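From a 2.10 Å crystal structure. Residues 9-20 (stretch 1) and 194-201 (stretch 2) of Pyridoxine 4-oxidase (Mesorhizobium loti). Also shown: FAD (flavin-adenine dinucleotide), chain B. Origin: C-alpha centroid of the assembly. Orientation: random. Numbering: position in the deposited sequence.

Stretch 1, residues 9-20: GGSAGSLLAARL
Stretch 2 194-201: TAADAWLT

Trp199 forms the apolar centre of the contact. Its CA-to-CB bond points toward stretch 1, and the rotamer is m (chi1 -79°, chi2 -84°). Leu15 CD1 lies over one face of the indole, 3.4 Å from Trp199 CZ2 and 3.8 Å from the centroid of the six-membered ring, a CH-pi contact. Leu15 is t, t (chi1 -171°, chi2 152°). Ala18 CB lies at the ring edge, near its plane. It is also 3.7 Å from Trp199 CB and 3.4 Å from Trp199 O. Leu200 (m, t) extends the apolar patch: its CD2 is 4.0 Å from Ala17 CB.

Residues 11-20 are helical. A second helix starts at Ala195. The axes run nearly parallel, 13° apart, and approach to 8.4 Å. The backbones come close where small residues meet: CA atoms are 5.2 Å apart for Ser11 and Ala195, and 5.4 Å for Ser14 and Ala196. The CA atoms of Leu15 and Trp199 are 5.5 Å apart. Ala195 CB packs 3.6 Å from Ser11 CA and 3.9 Å from Ser14 CB.

No hydrogen bond crosses between the stretches; several polar side chains bond within their own stretch or to FAD. Ser14 (chi1 -63°, m) turns its hydroxyl back, and Ser14 OG donates to Gly10 O at 2.6 Å. That leaves Ser14 OG in van der Waals contact with Leu200 CD1, at 3.7 Å. Thr194 (chi1 72°, p) caps the second helix: Asp197 N donates to Thr194 OG1 at 2.9 Å. Asp197 (chi1 -68°, m) reciprocates, as Thr194 N donates to Asp197 OD2 at 3.1 Å.

The N-terminus of the first helix faces the FAD pyrophosphate. Ser11 N donates to FAD O1A (3.0 Å) and Ala12 N to FAD O1P (3.1 Å). Ser11 OG (chi1 -60°, m) hydrogen-bonds FAD O4' at 2.8 Å. Gly10, the N-cap residue (phi/psi -97/-138), brings its CA within 3.3 Å of FAD O5B; a CB there would clash with that oxygen.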

# COMPACT_ATOMS: atom_id res chain seq x y z
N GLY A 9 12.64 -5.03 6.86
CA GLY A 9 12.92 -3.64 7.16
C GLY A 9 12.25 -2.65 6.22
O GLY A 9 12.90 -1.75 5.69
N GLY A 10 10.94 -2.82 6.02
CA GLY A 10 10.20 -1.98 5.09
C GLY A 10 9.51 -0.84 5.82
O GLY A 10 10.10 -0.22 6.71
N SER A 11 8.28 -0.53 5.46
CA SER A 11 7.61 0.59 6.11
C SER A 11 7.35 0.31 7.59
O SER A 11 7.84 1.03 8.45
CB SER A 11 6.30 0.93 5.40
OG SER A 11 6.59 1.29 4.06
N ALA A 12 6.63 -0.77 7.86
CA ALA A 12 6.30 -1.19 9.22
C ALA A 12 7.54 -1.59 10.03
O ALA A 12 7.65 -1.29 11.23
CB ALA A 12 5.33 -2.37 9.18
N GLY A 13 8.45 -2.31 9.38
CA GLY A 13 9.68 -2.74 10.02
C GLY A 13 10.57 -1.58 10.42
O GLY A 13 11.15 -1.59 11.50
N SER A 14 10.71 -0.57 9.56
CA SER A 14 11.58 0.56 9.88
C SER A 14 11.05 1.29 11.11
O SER A 14 11.82 1.61 12.02
CB SER A 14 11.69 1.52 8.69
OG SER A 14 12.29 0.90 7.59
N LEU A 15 9.73 1.51 11.14
CA LEU A 15 9.06 2.16 12.28
C LEU A 15 9.25 1.37 13.57
O LEU A 15 9.42 1.96 14.65
CB LEU A 15 7.56 2.33 12.01
CG LEU A 15 6.73 3.17 13.00
CD1 LEU A 15 5.53 3.80 12.28
CD2 LEU A 15 6.26 2.37 14.23
N LEU A 16 9.15 0.06 13.47
CA LEU A 16 9.22 -0.79 14.65
C LEU A 16 10.63 -0.86 15.22
O LEU A 16 10.83 -0.73 16.42
CB LEU A 16 8.70 -2.21 14.35
CG LEU A 16 7.18 -2.37 14.41
CD1 LEU A 16 6.79 -3.83 14.23
CD2 LEU A 16 6.63 -1.84 15.71
N ALA A 17 11.61 -1.10 14.34
CA ALA A 17 13.01 -1.08 14.75
C ALA A 17 13.34 0.16 15.60
O ALA A 17 13.95 0.06 16.66
CB ALA A 17 13.91 -1.14 13.53
N ALA A 18 12.91 1.33 15.12
CA ALA A 18 13.06 2.56 15.89
C ALA A 18 12.27 2.52 17.20
O ALA A 18 12.84 2.71 18.28
CB ALA A 18 12.65 3.76 15.06
N ARG A 19 10.96 2.26 17.10
CA ARG A 19 10.08 2.42 18.26
C ARG A 19 10.32 1.40 19.38
O ARG A 19 10.37 1.77 20.56
CB ARG A 19 8.61 2.48 17.83
CG ARG A 19 8.27 3.79 17.06
CD ARG A 19 7.44 4.77 17.87
NE ARG A 19 7.76 4.69 19.29
CZ ARG A 19 6.87 4.44 20.24
NH1 ARG A 19 5.59 4.25 19.95
NH2 ARG A 19 7.28 4.37 21.50
N LEU A 20 10.50 0.13 19.02
CA LEU A 20 10.77 -0.91 20.02
C LEU A 20 12.09 -0.63 20.75
O LEU A 20 12.16 -0.77 21.96
CB LEU A 20 10.76 -2.31 19.38
CG LEU A 20 9.42 -2.69 18.73
CD1 LEU A 20 9.36 -4.16 18.32
CD2 LEU A 20 8.29 -2.36 19.67
N THR A 194 11.24 8.62 3.34
CA THR A 194 10.74 7.26 3.50
C THR A 194 10.57 6.89 4.96
O THR A 194 10.94 7.65 5.86
CB THR A 194 11.69 6.24 2.88
OG1 THR A 194 12.88 6.14 3.68
CG2 THR A 194 12.07 6.67 1.48
N ALA A 195 10.02 5.70 5.20
CA ALA A 195 9.95 5.17 6.55
C ALA A 195 11.35 5.09 7.15
O ALA A 195 11.56 5.46 8.31
CB ALA A 195 9.29 3.80 6.55
N ALA A 196 12.30 4.63 6.34
CA ALA A 196 13.68 4.45 6.80
C ALA A 196 14.34 5.80 7.13
O ALA A 196 15.09 5.92 8.11
CB ALA A 196 14.49 3.69 5.75
N ASP A 197 14.05 6.80 6.30
CA ASP A 197 14.52 8.17 6.55
C ASP A 197 13.92 8.71 7.86
O ASP A 197 14.60 9.29 8.71
CB ASP A 197 14.10 9.09 5.40
CG ASP A 197 14.82 8.78 4.09
OD1 ASP A 197 15.95 8.24 4.14
OD2 ASP A 197 14.26 9.09 3.02
N ALA A 198 12.62 8.51 8.03
CA ALA A 198 11.91 9.10 9.16
C ALA A 198 12.25 8.41 10.48
O ALA A 198 12.39 9.07 11.51
CB ALA A 198 10.40 9.07 8.90
N TRP A 199 12.36 7.09 10.47
CA TRP A 199 12.51 6.38 11.74
C TRP A 199 13.90 5.86 12.00
O TRP A 199 14.37 5.90 13.14
CB TRP A 199 11.48 5.26 11.87
CG TRP A 199 10.12 5.76 12.27
CD1 TRP A 199 9.67 6.02 13.54
CD2 TRP A 199 9.04 6.06 11.39
NE1 TRP A 199 8.36 6.47 13.49
CE2 TRP A 199 7.96 6.51 12.18
CE3 TRP A 199 8.89 6.01 10.00
CZ2 TRP A 199 6.74 6.91 11.62
CZ3 TRP A 199 7.67 6.39 9.45
CH2 TRP A 199 6.61 6.83 10.25
N LEU A 200 14.56 5.36 10.96
CA LEU A 200 15.93 4.86 11.10
C LEU A 200 16.95 6.00 10.89
O LEU A 200 17.74 5.97 9.95
CB LEU A 200 16.18 3.68 10.15
CG LEU A 200 15.34 2.46 10.53
CD1 LEU A 200 15.45 1.33 9.51
CD2 LEU A 200 15.74 1.98 11.91
N THR A 201 16.89 7.00 11.76
CA THR A 201 17.82 8.13 11.72
C THR A 201 19.21 7.68 12.19
O THR A 201 19.37 6.55 12.67
CB THR A 201 17.34 9.26 12.65
OG1 THR A 201 17.47 8.85 14.02
CG2 THR A 201 15.88 9.59 12.39
PA FAD B . 7.06 -3.34 2.71
O1A FAD B . 7.25 -1.85 2.95
O2A FAD B . 6.96 -3.84 1.30
O5B FAD B . 8.28 -4.09 3.46
C5B FAD B . 8.61 -5.47 3.30
C4B FAD B . 10.10 -5.56 3.59
O4B FAD B . 10.46 -6.86 4.08
C3B FAD B . 10.92 -5.32 2.33
O3B FAD B . 11.98 -4.41 2.70
C2B FAD B . 11.47 -6.70 1.96
O2B FAD B . 12.75 -6.60 1.31
C1B FAD B . 11.56 -7.39 3.32
N9A FAD B . 11.39 -8.88 3.28
C8A FAD B . 10.48 -9.57 2.58
N7A FAD B . 10.61 -10.91 2.81
C5A FAD B . 11.63 -11.08 3.69
C6A FAD B . 12.28 -12.24 4.36
N6A FAD B . 11.86 -13.52 4.13
N1A FAD B . 13.32 -11.97 5.20
C2A FAD B . 13.74 -10.71 5.45
N3A FAD B . 13.18 -9.63 4.87
C4A FAD B . 12.14 -9.74 4.00
N1 FAD B . 1.23 3.71 -0.58
C2 FAD B . 0.76 4.93 -0.30
O2 FAD B . 0.08 5.08 0.75
N3 FAD B . 0.96 5.99 -1.10
C4 FAD B . 1.67 5.90 -2.24
O4 FAD B . 1.84 6.90 -2.99
C4X FAD B . 2.22 4.58 -2.62
N5 FAD B . 2.93 4.40 -3.76
C5X FAD B . 3.44 3.19 -4.07
C6 FAD B . 4.18 3.01 -5.24
C7 FAD B . 4.71 1.76 -5.56
C7M FAD B . 5.51 1.59 -6.83
C8 FAD B . 4.49 0.61 -4.65
C8M FAD B . 5.06 -0.74 -5.00
C9 FAD B . 3.75 0.77 -3.47
C9A FAD B . 3.22 2.02 -3.17
N10 FAD B . 2.47 2.20 -1.99
C10 FAD B . 1.96 3.47 -1.69
C1' FAD B . 2.23 1.06 -1.09
C2' FAD B . 3.08 1.12 0.18
O2' FAD B . 4.44 1.44 -0.15
C3' FAD B . 3.00 -0.26 0.83
O3' FAD B . 1.61 -0.61 0.97
C4' FAD B . 3.68 -0.28 2.18
O4' FAD B . 5.05 0.14 2.00
C5' FAD B . 3.62 -1.67 2.82
O5' FAD B . 4.62 -1.74 3.84
P FAD B . 4.89 -3.13 4.58
O1P FAD B . 5.69 -2.89 5.86
O2P FAD B . 3.60 -3.92 4.66
O3P FAD B . 5.80 -3.91 3.52